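Local coordinates for DNA polymerase (Bacillus phage phi29, PDB 2PY5), which replicates the phage genome by protein-primed, strand-displacing DNA synthesis with high processivity and proofreads its product with a 3'-5' exonuclease activity, at residues F[226-230]-F[438-442]; F[283-289]-F[324-330]; F[262-266]-F[426-432]; F[244-248]-F[465-471]; F[229-233]-F[298-302]. The protein carries 2 engineered substitutions. All blocks are in the same frame, centred on the assembly; numbering follows the deposited sequence. Where two conformers were deposited one is given.

Interaction 1. Residues F[226-230]-F[438-442]; sequences YRGGF and RYTTI
A loop-to-helix contact, polar at one end and apolar at the other, joins residues 226-230, which lead from helix 216-223 into strand 231-233, to one turn of helix 427-447. Arg438 dominates the polar end. A bend at chi3 (-68°) turns its guanidinium so that Arg438 NH1 donates to the carbonyl oxygen of Gly228 at 2.8 Å. Arg438 NH2 and the backbone N of Arg227 share a bridging water that lies in the guanidinium plane. Over one face of the flat cation sits Arg227 CB, 3.6 Å from Arg438 NH1. Asp332 forms a salt bridge with Arg438 NH2, so the guanidinium is gripped from several directions. The side chain of Arg227 leads away from the helix, its NH1 bonded to the carbonyl of Trp327. At the apolar end, Ile442 CG1 lies 3.7 Å from the centroid of the Phe230 ring, nearly over its centre, a CH-pi contact. Thr441 CG2 is 4.3 Å from Phe230 CD2, while its OG1 is hydrogen-bonded to the Thr457 carbonyl. The sequence Tyr226-Arg227-Gly228-Gly229 is the YxGG/A motif between the exonuclease and polymerization domains, here anchored to an arginine probably involved in binding template-primer DNA.

Interaction 2. Residues F[283-289]-F[324-330]; sequences LHIQHIR and ADLWLSN
A chi1 of -175° swings the His287 ring away from its own N and over the indole of Trp327, whose CG is instead anti to its carbonyl carbon (chi1 -69°). The two rings form an offset stack, the imidazole and the five-membered ring having centroids 4.0 Å apart, while His287 CB rests over the six-membered ring. At its far end His287 NE2 donates to Asp325 OD1 at 2.6 Å, on the syn side but out of the carboxylate plane. The other oxygen, Asp325 OD2, receives Arg289 NH1 through its anti lone pair at 2.7 Å, a salt bridge. Asp325 thus links a histidine and an arginine, and the carboxylate would probably favour a protonated imidazole. Ile285 CG2 meets the indole edge on this same face. The opposite face is largely apolar, Ile288 CG2 lying 4.0 Å from Leu326 CB and close to Leu328; Gln286, on the same face, turns its amide away to Gly273 and Tyr275. Gln286 pairs with Leu328, and Ile288 with Leu326, as hydrogen-bonded antiparallel pairs. Where the second strand ends, Asn330 OD1 accepts from His284 N at 3.0 Å, and Ser329 caps helix 330-339. In the antiparallel sheet of the polymerization region, strand 283-294 lies between 324-329 and 340-356; helix 330-339 packs against Leu326 and Leu328, and helix 427-447 covers Leu283 and Ser329.

Interaction 3. Residues F[262-266]-F[426-432]; sequences LLPYG and YTPMGVF
Strand 263-265 runs almost antiparallel to the first turns of helix 427-447, the short axes lying 7.5 Å apart at 172°. Pro264 projects from the strand onto the helix: proline has no N-H to satisfy and presents a compact apolar ring. Pro264 CD approaches Phe432 CB at 3.7 Å, and Pro264 CG lies 3.4 Å from the carbonyl oxygen of Pro428. Beside it, Met429 reaches across, its first torsion (chi1 -176°) carrying the chain straight away from N before it bends at both later ones. This flexible chain lays SD 3.7 Å from Leu263 CB and brings CE to 3.4 Å from the carbonyl oxygen of Pro264, a buried oxygen that has no polar partner in the model. Leu263 CD2 passes along Phe432 CB. In this way the start of the long helix packs against the sheet in which 263-265 pairs with strand 340-356, within the part of this B-family polymerase responsible for initiation and polymerization. At the corner after the strand, Tyr426 OH donates to the Gly266 carbonyl oxygen at 2.6 Å, in the carbonyl plane and on a lone pair. Gly266 has a positive phi (77°), readily adopted without a side chain. Pro428 CD covers one face of the Tyr426 ring, while Phe211 also meets this tyrosine.

Interaction 4. Residues F[244-248]-F[465-471]; sequences EGMVF and TEIPDVI
Phe248 and Met246 form the enclosed, apolar part of this contact, with aliphatic groups from residues 465-471 gathered round the phenylalanine. Ile471 CD1 stands over one face, 4.1 Å from the centroid of the Phe248 ring and almost on the ring normal. Ile467 CG1 meets the ring edge in plane, 4.0 Å from Phe248 CZ, and Pro468 CD approaches the same atom. Two residues earlier, on the same side of the strand, Met246 has CG in the crowded position between N and the carbonyl carbon (chi1 66°), and its flexible end follows the loop backbone: CE lies 3.3 Å from Thr465 O, and SD 3.4 Å from Glu466 O. The other end is wetter. Thr465 CG2 touches Glu244 CB at 3.6 Å, but the polar ends meet through a water, 2.6 Å from Glu244 OE1 and 2.7 Å from Thr465 OG1. Glu244 OE2 is held by Tyr505. Phe248 immediately precedes Asp249, a ligand of the catalytic magnesium, in strand 241-250. The loop closes over one side of this strand, which pairs with strands 459-463 and 483-489; their Leu462 and His485 also touch Phe248.

Interaction 5. Residues F[229-233]-F[298-302]; sequences GFTWL and YIPTI. With EDO (1,2-ethanediol), chain J.
Ile299 fits between two aromatic rings, touching each with CG2. This methyl sits 3.8 Å from the centroid of the Trp232 six-membered ring, close to the ring normal in a CH-pi contact, and 3.6 Å from Phe230 CZ. Ile299 CG1 adds a contact with Trp232 CH2, both branches of the residue thereby using the broad indole surface. Pro300 continues along the tryptophan: its CG lies 3.4 Å from Trp232 NE1, the two side chains crossing at about a right angle. Its carbonyl oxygen points at the edge of the phenylalanine, near the ring plane and 3.3 Å from Phe230 CE1; it is buried without a conventional hydrogen-bond partner in the model. Phe230, just before strand 231-233, and Trp232 within it point to the same side, so the loop between strands 283-294 and 324-329 packs on the antiparallel sheet that also holds the YCDTD motif. In Trp232 a chi1 of 173° lays the indole against Ile299 and Pro300. Farther out, Gln446 and His339 bind the backbone N and O of Ile299, while Cys455 pairs with Trp232. At Tyr298 a 1,2-ethanediol molecule, probably from the crystallisation liquor, is weakly bound through the backbone N.

Along the chain, the first segments come in the order 226-230, 229-233, 244-248, 262-266 and 283-289. Interactions 1 and 5 share Gly229 and Phe230, and their centres are only about 8 Å apart, so Phe230, just after the linker motif, lies against both helix 427-447 and the 298-302 loop. Interaction 3 uses the start of the same helix, about 15 Å from interaction 1. Interactions 2 and 3 reach one sheet, Phe432 touching Asn330, while Arg227 ties interaction 1 to interaction 2. Interaction 4 lies about 33 Å from interaction 3 between centres, but about 19 Å from interaction 5, with which it shares the sheet carrying the catalytic strands. Helix 427-447 thus connects the two sheets.

Interaction 1. Residues F[226-230]-F[438-442]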
# COMPACT_ATOMS: atom_id res chain seq x y z
N TYR F 226 -13.35 10.72 2.84
CA TYR F 226 -12.00 10.14 2.83
C TYR F 226 -11.59 9.83 1.40
O TYR F 226 -12.27 9.07 0.70
CB TYR F 226 -11.95 8.88 3.68
CG TYR F 226 -10.55 8.29 3.92
CD1 TYR F 226 -9.52 9.07 4.35
CD2 TYR F 226 -10.31 6.94 3.76
CE1 TYR F 226 -8.26 8.55 4.58
CE2 TYR F 226 -9.05 6.40 3.99
CZ TYR F 226 -8.03 7.23 4.43
OH TYR F 226 -6.76 6.72 4.68
N ARG F 227 -10.52 10.46 0.97
CA ARG F 227 -9.98 10.28 -0.38
C ARG F 227 -8.47 10.12 -0.26
O ARG F 227 -7.88 10.38 0.79
CB ARG F 227 -10.31 11.51 -1.25
CG ARG F 227 -11.78 11.78 -1.36
CD ARG F 227 -12.04 13.06 -2.09
NE ARG F 227 -13.43 13.11 -2.54
CZ ARG F 227 -14.47 13.50 -1.80
NH1 ARG F 227 -14.30 13.90 -0.55
NH2 ARG F 227 -15.68 13.49 -2.33
N GLY F 228 -7.86 9.65 -1.34
CA GLY F 228 -6.42 9.40 -1.35
C GLY F 228 -5.65 10.49 -2.06
O GLY F 228 -6.04 11.67 -2.07
N GLY F 229 -4.56 10.10 -2.70
CA GLY F 229 -3.67 11.05 -3.32
C GLY F 229 -4.21 11.69 -4.58
O GLY F 229 -5.06 11.12 -5.28
N PHE F 230 -3.67 12.86 -4.90
CA PHE F 230 -4.01 13.60 -6.12
C PHE F 230 -3.06 13.16 -7.24
O PHE F 230 -1.84 13.42 -7.20
CB PHE F 230 -3.88 15.10 -5.89
CG PHE F 230 -4.24 15.93 -7.09
CD1 PHE F 230 -5.55 16.05 -7.48
CD2 PHE F 230 -3.25 16.56 -7.83
CE1 PHE F 230 -5.88 16.78 -8.62
CE2 PHE F 230 -3.56 17.29 -8.94
CZ PHE F 230 -4.89 17.41 -9.33
N ARG F 438 -3.18 16.54 -0.29
CA ARG F 438 -3.66 16.98 -1.60
C ARG F 438 -3.48 18.48 -1.77
O ARG F 438 -3.03 18.96 -2.82
CB ARG F 438 -5.13 16.61 -1.83
CG ARG F 438 -5.37 15.17 -2.02
CD ARG F 438 -6.81 14.89 -2.48
NE ARG F 438 -7.78 15.19 -1.44
CZ ARG F 438 -8.03 14.42 -0.39
NH1 ARG F 438 -7.40 13.27 -0.21
NH2 ARG F 438 -8.95 14.77 0.49
N TYR F 439 -3.84 19.24 -0.73
CA TYR F 439 -3.71 20.68 -0.74
C TYR F 439 -2.27 21.09 -1.04
O TYR F 439 -2.01 21.99 -1.83
CB TYR F 439 -4.16 21.25 0.62
CG TYR F 439 -3.99 22.72 0.77
CD1 TYR F 439 -4.97 23.60 0.38
CD2 TYR F 439 -2.81 23.25 1.31
CE1 TYR F 439 -4.81 24.95 0.50
CE2 TYR F 439 -2.64 24.61 1.44
CZ TYR F 439 -3.64 25.46 1.03
OH TYR F 439 -3.51 26.84 1.15
N THR F 440 -1.33 20.43 -0.37
CA THR F 440 0.08 20.73 -0.56
C THR F 440 0.48 20.62 -2.02
O THR F 440 1.15 21.51 -2.57
CB THR F 440 0.94 19.81 0.27
OG1 THR F 440 0.61 19.99 1.67
CG2 THR F 440 2.42 20.10 0.04
N THR F 441 0.09 19.51 -2.64
CA THR F 441 0.48 19.23 -4.02
C THR F 441 -0.28 20.09 -5.05
O THR F 441 0.32 20.68 -5.94
CB THR F 441 0.32 17.74 -4.28
OG1 THR F 441 1.29 17.07 -3.46
CG2 THR F 441 0.49 17.39 -5.78
N ILE F 442 -1.59 20.18 -4.88
CA ILE F 442 -2.43 20.97 -5.79
C ILE F 442 -2.03 22.44 -5.78
O ILE F 442 -1.95 23.08 -6.85
CB ILE F 442 -3.92 20.81 -5.46
CG1 ILE F 442 -4.35 19.36 -5.70
CG2 ILE F 442 -4.76 21.79 -6.27
CD1 ILE F 442 -5.70 19.00 -5.10
O HOH W 1 -9.77 12.91 2.54

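Interaction 2. Residues F[283-289]-F[324-330]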
# COMPACT_ATOMS: atom_id res chain seq x y z
N LEU F 283 -12.50 23.10 12.07
CA LEU F 283 -12.47 22.20 10.92
C LEU F 283 -13.85 21.60 10.73
O LEU F 283 -14.60 21.39 11.68
CB LEU F 283 -11.47 21.05 11.11
CG LEU F 283 -10.00 21.43 11.27
CD1 LEU F 283 -9.15 20.18 11.44
CD2 LEU F 283 -9.48 22.30 10.11
N HIS F 284 -14.20 21.28 9.48
CA HIS F 284 -15.49 20.67 9.25
C HIS F 284 -15.51 19.82 8.00
O HIS F 284 -14.63 19.94 7.16
CB HIS F 284 -16.63 21.70 9.23
CG HIS F 284 -16.71 22.55 7.98
ND1 HIS F 284 -15.93 23.66 7.78
CD2 HIS F 284 -17.56 22.49 6.92
CE1 HIS F 284 -16.24 24.22 6.62
NE2 HIS F 284 -17.23 23.52 6.08
N ILE F 285 -16.53 18.98 7.92
CA ILE F 285 -16.87 18.22 6.72
C ILE F 285 -18.27 18.70 6.35
O ILE F 285 -19.16 18.71 7.19
CB ILE F 285 -16.82 16.69 6.97
CG1 ILE F 285 -15.37 16.24 7.16
CG2 ILE F 285 -17.46 15.91 5.78
CD1 ILE F 285 -15.21 14.80 7.69
N GLN F 286 -18.42 19.11 5.09
CA GLN F 286 -19.68 19.68 4.57
C GLN F 286 -20.25 18.71 3.54
O GLN F 286 -19.55 18.35 2.60
CB GLN F 286 -19.42 21.03 3.93
CG GLN F 286 -20.64 21.74 3.34
CD GLN F 286 -21.60 22.26 4.40
OE1 GLN F 286 -21.25 23.17 5.19
NE2 GLN F 286 -22.81 21.72 4.42
N HIS F 287 -21.50 18.30 3.72
CA HIS F 287 -22.27 17.62 2.68
C HIS F 287 -22.89 18.71 1.81
O HIS F 287 -23.65 19.56 2.30
CB HIS F 287 -23.36 16.74 3.30
CG HIS F 287 -24.14 15.91 2.31
ND1 HIS F 287 -25.31 15.27 2.65
CD2 HIS F 287 -23.92 15.63 1.00
CE1 HIS F 287 -25.78 14.62 1.60
NE2 HIS F 287 -24.95 14.81 0.59
N ILE F 288 -22.57 18.66 0.52
CA ILE F 288 -22.97 19.68 -0.45
C ILE F 288 -23.43 18.96 -1.71
O ILE F 288 -22.84 17.96 -2.08
CB ILE F 288 -21.79 20.66 -0.78
CG1 ILE F 288 -22.17 21.69 -1.84
CG2 ILE F 288 -20.51 19.90 -1.18
CD1 ILE F 288 -21.17 22.84 -1.95
N ARG F 289 -24.49 19.48 -2.34
CA ARG F 289 -24.90 19.04 -3.66
C ARG F 289 -24.72 20.23 -4.57
O ARG F 289 -25.07 21.34 -4.19
CB ARG F 289 -26.35 18.58 -3.67
CG ARG F 289 -26.57 17.22 -3.01
CD ARG F 289 -28.02 16.87 -2.88
NE ARG F 289 -28.64 16.58 -4.17
CZ ARG F 289 -28.57 15.40 -4.80
NH1 ARG F 289 -27.92 14.38 -4.27
NH2 ARG F 289 -29.17 15.25 -5.96
N ALA F 324 -23.59 16.58 -8.45
CA ALA F 324 -22.52 16.05 -7.62
C ALA F 324 -22.99 16.06 -6.18
O ALA F 324 -23.41 17.11 -5.67
CB ALA F 324 -21.27 16.87 -7.76
N ASP F 325 -22.93 14.90 -5.52
CA ASP F 325 -23.29 14.80 -4.12
C ASP F 325 -22.00 14.47 -3.36
O ASP F 325 -21.48 13.36 -3.48
CB ASP F 325 -24.35 13.73 -3.90
CG ASP F 325 -24.91 13.75 -2.50
OD1 ASP F 325 -24.15 13.52 -1.57
OD2 ASP F 325 -26.12 13.96 -2.33
N LEU F 326 -21.50 15.45 -2.62
CA LEU F 326 -20.16 15.35 -2.05
C LEU F 326 -20.15 15.62 -0.57
O LEU F 326 -20.85 16.49 -0.08
CB LEU F 326 -19.26 16.39 -2.72
CG LEU F 326 -19.16 16.33 -4.25
CD1 LEU F 326 -18.60 17.65 -4.78
CD2 LEU F 326 -18.31 15.16 -4.68
N TRP F 327 -19.30 14.88 0.15
CA TRP F 327 -18.92 15.21 1.52
C TRP F 327 -17.45 15.63 1.46
O TRP F 327 -16.60 14.81 1.09
CB TRP F 327 -19.08 14.00 2.41
CG TRP F 327 -20.48 13.60 2.63
CD1 TRP F 327 -21.29 12.97 1.74
CD2 TRP F 327 -21.25 13.79 3.82
NE1 TRP F 327 -22.54 12.74 2.30
CE2 TRP F 327 -22.53 13.23 3.58
CE3 TRP F 327 -20.99 14.35 5.08
CZ2 TRP F 327 -23.54 13.24 4.54
CZ3 TRP F 327 -22.00 14.37 6.02
CH2 TRP F 327 -23.26 13.82 5.75
N LEU F 328 -17.16 16.88 1.83
CA LEU F 328 -15.83 17.47 1.67
C LEU F 328 -15.31 18.04 2.96
O LEU F 328 -16.01 18.79 3.64
CB LEU F 328 -15.86 18.60 0.63
CG LEU F 328 -16.34 18.22 -0.78
CD1 LEU F 328 -16.45 19.45 -1.64
CD2 LEU F 328 -15.37 17.25 -1.40
N SER F 329 -14.06 17.73 3.28
CA SER F 329 -13.35 18.48 4.31
C SER F 329 -13.32 19.96 3.92
O SER F 329 -13.40 20.32 2.74
CB SER F 329 -11.92 17.96 4.45
OG SER F 329 -11.09 18.36 3.35
N ASN F 330 -13.15 20.86 4.88
CA ASN F 330 -13.08 22.28 4.54
C ASN F 330 -11.89 22.60 3.61
O ASN F 330 -11.95 23.53 2.81
CB ASN F 330 -13.05 23.19 5.79
CG ASN F 330 -11.91 22.88 6.74
OD1 ASN F 330 -12.00 21.95 7.54
ND2 ASN F 330 -10.84 23.69 6.68

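Interaction 3. Residues F[262-266]-F[426-432]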
# COMPACT_ATOMS: atom_id res chain seq x y z
N LEU F 262 -3.15 21.79 11.04
CA LEU F 262 -4.29 21.76 11.94
C LEU F 262 -5.12 20.52 11.67
O LEU F 262 -5.63 20.34 10.56
CB LEU F 262 -5.15 23.01 11.75
CG LEU F 262 -6.27 23.25 12.75
CD1 LEU F 262 -5.72 23.49 14.18
CD2 LEU F 262 -7.11 24.43 12.27
N LEU F 263 -5.28 19.67 12.68
CA LEU F 263 -5.93 18.37 12.51
C LEU F 263 -7.02 18.14 13.55
O LEU F 263 -6.95 18.67 14.67
CB LEU F 263 -4.91 17.24 12.54
CG LEU F 263 -3.85 17.24 11.43
CD1 LEU F 263 -2.72 16.25 11.71
CD2 LEU F 263 -4.55 16.94 10.09
N PRO F 264 -8.05 17.36 13.20
CA PRO F 264 -9.22 17.22 14.06
C PRO F 264 -9.03 16.25 15.21
O PRO F 264 -8.30 15.26 15.11
CB PRO F 264 -10.26 16.65 13.08
CG PRO F 264 -9.45 15.79 12.21
CD PRO F 264 -8.21 16.58 11.95
N TYR F 265 -9.76 16.51 16.31
CA TYR F 265 -9.86 15.55 17.40
C TYR F 265 -11.21 15.72 18.12
O TYR F 265 -11.96 16.70 17.87
CB TYR F 265 -8.68 15.71 18.38
CG TYR F 265 -8.78 16.92 19.27
CD1 TYR F 265 -9.35 16.83 20.54
CD2 TYR F 265 -8.32 18.15 18.84
CE1 TYR F 265 -9.45 17.95 21.35
CE2 TYR F 265 -8.43 19.30 19.67
CZ TYR F 265 -9.02 19.17 20.90
OH TYR F 265 -9.11 20.29 21.74
N GLY F 266 -11.49 14.78 19.02
CA GLY F 266 -12.66 14.85 19.86
C GLY F 266 -13.98 14.49 19.23
O GLY F 266 -14.04 14.04 18.07
N TYR F 426 -10.23 6.59 14.30
CA TYR F 426 -10.65 8.02 14.29
C TYR F 426 -10.56 8.55 12.87
O TYR F 426 -9.60 9.19 12.45
CB TYR F 426 -9.86 8.87 15.30
CG TYR F 426 -10.51 10.22 15.52
CD1 TYR F 426 -11.67 10.35 16.29
CD2 TYR F 426 -10.01 11.37 14.93
CE1 TYR F 426 -12.28 11.59 16.46
CE2 TYR F 426 -10.64 12.60 15.09
CZ TYR F 426 -11.78 12.69 15.85
OH TYR F 426 -12.40 13.92 16.01
N THR F 427 -11.59 8.23 12.11
CA THR F 427 -11.60 8.48 10.67
C THR F 427 -11.41 9.97 10.30
O THR F 427 -10.77 10.25 9.28
CB THR F 427 -12.86 7.87 10.04
OG1 THR F 427 -12.94 6.48 10.42
CG2 THR F 427 -12.83 7.98 8.50
N PRO F 428 -11.92 10.93 11.11
CA PRO F 428 -11.67 12.33 10.71
C PRO F 428 -10.16 12.64 10.52
O PRO F 428 -9.80 13.45 9.70
CB PRO F 428 -12.23 13.12 11.90
CG PRO F 428 -13.29 12.24 12.44
CD PRO F 428 -12.75 10.87 12.33
N MET F 429 -9.30 12.00 11.33
CA MET F 429 -7.88 12.26 11.22
C MET F 429 -7.35 11.83 9.86
O MET F 429 -6.56 12.54 9.24
CB MET F 429 -7.12 11.56 12.37
CG MET F 429 -5.66 11.81 12.46
SD MET F 429 -5.24 13.54 12.65
CE MET F 429 -5.29 13.90 14.39
N GLY F 430 -7.80 10.67 9.38
CA GLY F 430 -7.42 10.23 8.04
C GLY F 430 -7.91 11.18 6.96
O GLY F 430 -7.18 11.54 6.03
N VAL F 431 -9.17 11.59 7.08
CA VAL F 431 -9.77 12.50 6.10
C VAL F 431 -8.91 13.76 5.94
O VAL F 431 -8.60 14.20 4.83
CB VAL F 431 -11.20 12.90 6.52
CG1 VAL F 431 -11.68 14.13 5.76
CG2 VAL F 431 -12.16 11.70 6.35
N PHE F 432 -8.49 14.35 7.07
CA PHE F 432 -7.74 15.59 7.01
C PHE F 432 -6.26 15.44 6.69
O PHE F 432 -5.66 16.33 6.09
CB PHE F 432 -7.96 16.38 8.30
CG PHE F 432 -9.24 17.15 8.28
CD1 PHE F 432 -10.43 16.56 8.68
CD2 PHE F 432 -9.27 18.45 7.81
CE1 PHE F 432 -11.62 17.29 8.64
CE2 PHE F 432 -10.46 19.17 7.75
CZ PHE F 432 -11.63 18.58 8.17

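Interaction 4. Residues F[244-248]-F[465-471]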
# COMPACT_ATOMS: atom_id res chain seq x y z
N GLU F 244 12.82 19.02 -22.29
CA GLU F 244 13.39 19.05 -20.94
C GLU F 244 12.36 19.41 -19.89
O GLU F 244 11.44 20.20 -20.14
CB GLU F 244 14.52 20.05 -20.86
CG GLU F 244 15.72 19.71 -21.69
CD GLU F 244 16.89 20.62 -21.38
OE1 GLU F 244 16.70 21.86 -21.42
OE2 GLU F 244 18.00 20.10 -21.13
N GLY F 245 12.53 18.87 -18.70
CA GLY F 245 11.64 19.13 -17.59
C GLY F 245 12.24 18.68 -16.29
O GLY F 245 13.38 18.22 -16.25
N MET F 246 11.49 18.81 -15.22
CA MET F 246 12.03 18.53 -13.90
C MET F 246 10.94 18.03 -12.98
O MET F 246 9.76 18.28 -13.21
CB MET F 246 12.71 19.80 -13.33
CG MET F 246 11.76 20.95 -13.05
SD MET F 246 12.56 22.56 -12.81
CE MET F 246 13.98 22.12 -11.81
N VAL F 247 11.36 17.34 -11.92
CA VAL F 247 10.44 16.74 -10.95
C VAL F 247 10.79 17.23 -9.56
O VAL F 247 11.94 17.22 -9.17
CB VAL F 247 10.57 15.21 -10.99
CG1 VAL F 247 9.68 14.55 -9.94
CG2 VAL F 247 10.23 14.69 -12.40
N PHE F 248 9.76 17.63 -8.82
CA PHE F 248 9.87 17.97 -7.41
C PHE F 248 9.04 16.98 -6.62
O PHE F 248 7.94 16.62 -7.04
CB PHE F 248 9.34 19.36 -7.16
CG PHE F 248 10.15 20.44 -7.82
CD1 PHE F 248 9.84 20.89 -9.10
CD2 PHE F 248 11.21 21.03 -7.15
CE1 PHE F 248 10.57 21.89 -9.69
CE2 PHE F 248 11.94 22.05 -7.74
CZ PHE F 248 11.62 22.46 -9.03
N THR F 465 13.84 23.54 -16.90
CA THR F 465 14.83 23.02 -15.95
C THR F 465 15.22 24.00 -14.82
O THR F 465 16.03 23.64 -13.97
CB THR F 465 16.09 22.58 -16.69
OG1 THR F 465 16.73 23.72 -17.25
CG2 THR F 465 15.75 21.58 -17.79
N GLU F 466 14.62 25.19 -14.79
CA GLU F 466 14.88 26.15 -13.71
C GLU F 466 13.81 26.10 -12.63
O GLU F 466 12.63 25.96 -12.93
CB GLU F 466 14.98 27.57 -14.26
CG GLU F 466 16.07 27.76 -15.32
CD GLU F 466 17.50 27.58 -14.79
OE1 GLU F 466 18.43 27.51 -15.62
OE2 GLU F 466 17.70 27.51 -13.55
N ILE F 467 14.22 26.20 -11.37
CA ILE F 467 13.26 26.20 -10.28
C ILE F 467 12.33 27.42 -10.42
O ILE F 467 12.82 28.55 -10.54
CB ILE F 467 13.95 26.21 -8.91
CG1 ILE F 467 14.75 24.91 -8.71
CG2 ILE F 467 12.91 26.34 -7.80
CD1 ILE F 467 15.72 24.95 -7.55
N PRO F 468 11.00 27.19 -10.46
CA PRO F 468 10.10 28.35 -10.50
C PRO F 468 10.29 29.29 -9.31
O PRO F 468 10.39 28.84 -8.17
CB PRO F 468 8.70 27.72 -10.48
CG PRO F 468 8.89 26.32 -10.91
CD PRO F 468 10.26 25.91 -10.49
N ASP F 469 10.33 30.59 -9.59
CA ASP F 469 10.48 31.61 -8.55
C ASP F 469 9.43 31.45 -7.45
O ASP F 469 9.73 31.62 -6.26
CB ASP F 469 10.37 33.02 -9.15
CG ASP F 469 11.59 33.43 -9.95
OD1 ASP F 469 12.61 32.71 -9.96
OD2 ASP F 469 11.54 34.51 -10.59
N VAL F 470 8.20 31.11 -7.85
CA VAL F 470 7.08 31.06 -6.91
C VAL F 470 7.22 29.98 -5.83
O VAL F 470 6.60 30.09 -4.76
CB VAL F 470 5.73 30.92 -7.65
CG1 VAL F 470 4.57 30.85 -6.67
CG2 VAL F 470 5.52 32.09 -8.60
N ILE F 471 8.02 28.93 -6.10
CA ILE F 471 8.24 27.86 -5.10
C ILE F 471 9.67 27.80 -4.54
O ILE F 471 9.96 26.95 -3.71
CB ILE F 471 7.82 26.43 -5.63
CG1 ILE F 471 8.77 25.90 -6.70
CG2 ILE F 471 6.39 26.45 -6.15
CD1 ILE F 471 8.47 24.46 -7.11
O HOH W 2 17.81 23.54 -19.76

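Interaction 5. Residues F[229-233]-F[298-302]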
# COMPACT_ATOMS: atom_id res chain seq x y z
N GLY F 229 -4.56 10.10 -2.70
CA GLY F 229 -3.67 11.05 -3.32
C GLY F 229 -4.21 11.69 -4.58
O GLY F 229 -5.06 11.12 -5.28
N PHE F 230 -3.67 12.86 -4.90
CA PHE F 230 -4.01 13.60 -6.12
C PHE F 230 -3.06 13.16 -7.24
O PHE F 230 -1.84 13.42 -7.20
CB PHE F 230 -3.88 15.10 -5.89
CG PHE F 230 -4.24 15.93 -7.09
CD1 PHE F 230 -5.55 16.05 -7.48
CD2 PHE F 230 -3.25 16.56 -7.83
CE1 PHE F 230 -5.88 16.78 -8.62
CE2 PHE F 230 -3.56 17.29 -8.94
CZ PHE F 230 -4.89 17.41 -9.33
N THR F 231 -3.63 12.51 -8.25
CA THR F 231 -2.85 12.06 -9.40
C THR F 231 -3.56 12.56 -10.66
O THR F 231 -4.71 12.22 -10.90
CB THR F 231 -2.77 10.51 -9.44
OG1 THR F 231 -2.27 10.02 -8.18
CG2 THR F 231 -1.88 10.04 -10.56
N TRP F 232 -2.85 13.33 -11.48
CA TRP F 232 -3.45 14.07 -12.58
C TRP F 232 -2.44 14.37 -13.66
O TRP F 232 -1.34 14.85 -13.39
CB TRP F 232 -4.03 15.39 -12.06
CG TRP F 232 -4.53 16.34 -13.10
CD1 TRP F 232 -5.68 16.23 -13.82
CD2 TRP F 232 -3.89 17.54 -13.54
NE1 TRP F 232 -5.81 17.29 -14.66
CE2 TRP F 232 -4.72 18.11 -14.52
CE3 TRP F 232 -2.70 18.18 -13.21
CZ2 TRP F 232 -4.41 19.30 -15.16
CZ3 TRP F 232 -2.38 19.37 -13.86
CH2 TRP F 232 -3.23 19.91 -14.82
N LEU F 233 -2.84 14.08 -14.91
CA LEU F 233 -2.07 14.45 -16.10
C LEU F 233 -2.78 15.56 -16.86
O LEU F 233 -3.96 15.43 -17.23
CB LEU F 233 -1.92 13.23 -17.02
CG LEU F 233 -1.18 13.44 -18.33
CD1 LEU F 233 0.21 13.99 -18.15
CD2 LEU F 233 -1.15 12.14 -19.14
N TYR F 298 -7.24 26.86 -14.18
CA TYR F 298 -7.19 26.10 -12.93
C TYR F 298 -7.15 24.59 -13.18
O TYR F 298 -7.75 24.06 -14.15
CB TYR F 298 -8.38 26.46 -12.06
CG TYR F 298 -8.19 27.68 -11.17
CD1 TYR F 298 -8.68 28.93 -11.55
CD2 TYR F 298 -7.54 27.58 -9.96
CE1 TYR F 298 -8.51 30.06 -10.70
CE2 TYR F 298 -7.37 28.69 -9.12
CZ TYR F 298 -7.87 29.91 -9.49
OH TYR F 298 -7.69 30.99 -8.64
N ILE F 299 -6.41 23.92 -12.32
CA ILE F 299 -6.32 22.46 -12.29
C ILE F 299 -7.60 21.90 -11.68
O ILE F 299 -8.07 22.38 -10.65
CB ILE F 299 -5.11 22.02 -11.42
CG1 ILE F 299 -3.80 22.49 -12.04
CG2 ILE F 299 -5.09 20.49 -11.20
CD1 ILE F 299 -2.58 22.26 -11.10
N PRO F 300 -8.16 20.83 -12.28
CA PRO F 300 -9.32 20.21 -11.67
C PRO F 300 -8.98 19.42 -10.42
O PRO F 300 -7.91 18.81 -10.33
CB PRO F 300 -9.83 19.27 -12.77
CG PRO F 300 -8.58 18.86 -13.46
CD PRO F 300 -7.75 20.12 -13.51
N THR F 301 -9.90 19.45 -9.46
CA THR F 301 -9.72 18.83 -8.16
C THR F 301 -10.86 17.90 -7.75
O THR F 301 -10.75 17.23 -6.73
CB THR F 301 -9.50 19.91 -7.07
OG1 THR F 301 -10.73 20.62 -6.83
CG2 THR F 301 -8.41 20.92 -7.50
N ILE F 302 -11.93 17.82 -8.54
CA ILE F 302 -13.07 16.96 -8.20
C ILE F 302 -12.99 15.66 -8.98
O ILE F 302 -12.94 15.65 -10.21
CB ILE F 302 -14.41 17.63 -8.53
CG1 ILE F 302 -14.58 18.92 -7.74
CG2 ILE F 302 -15.58 16.66 -8.23
CD1 ILE F 302 -15.81 19.76 -8.21
C1 EDO J . -9.00 24.31 -17.89
O1 EDO J . -8.51 25.20 -16.88
C2 EDO J . -10.20 24.91 -18.60
O2 EDO J . -11.41 24.72 -17.84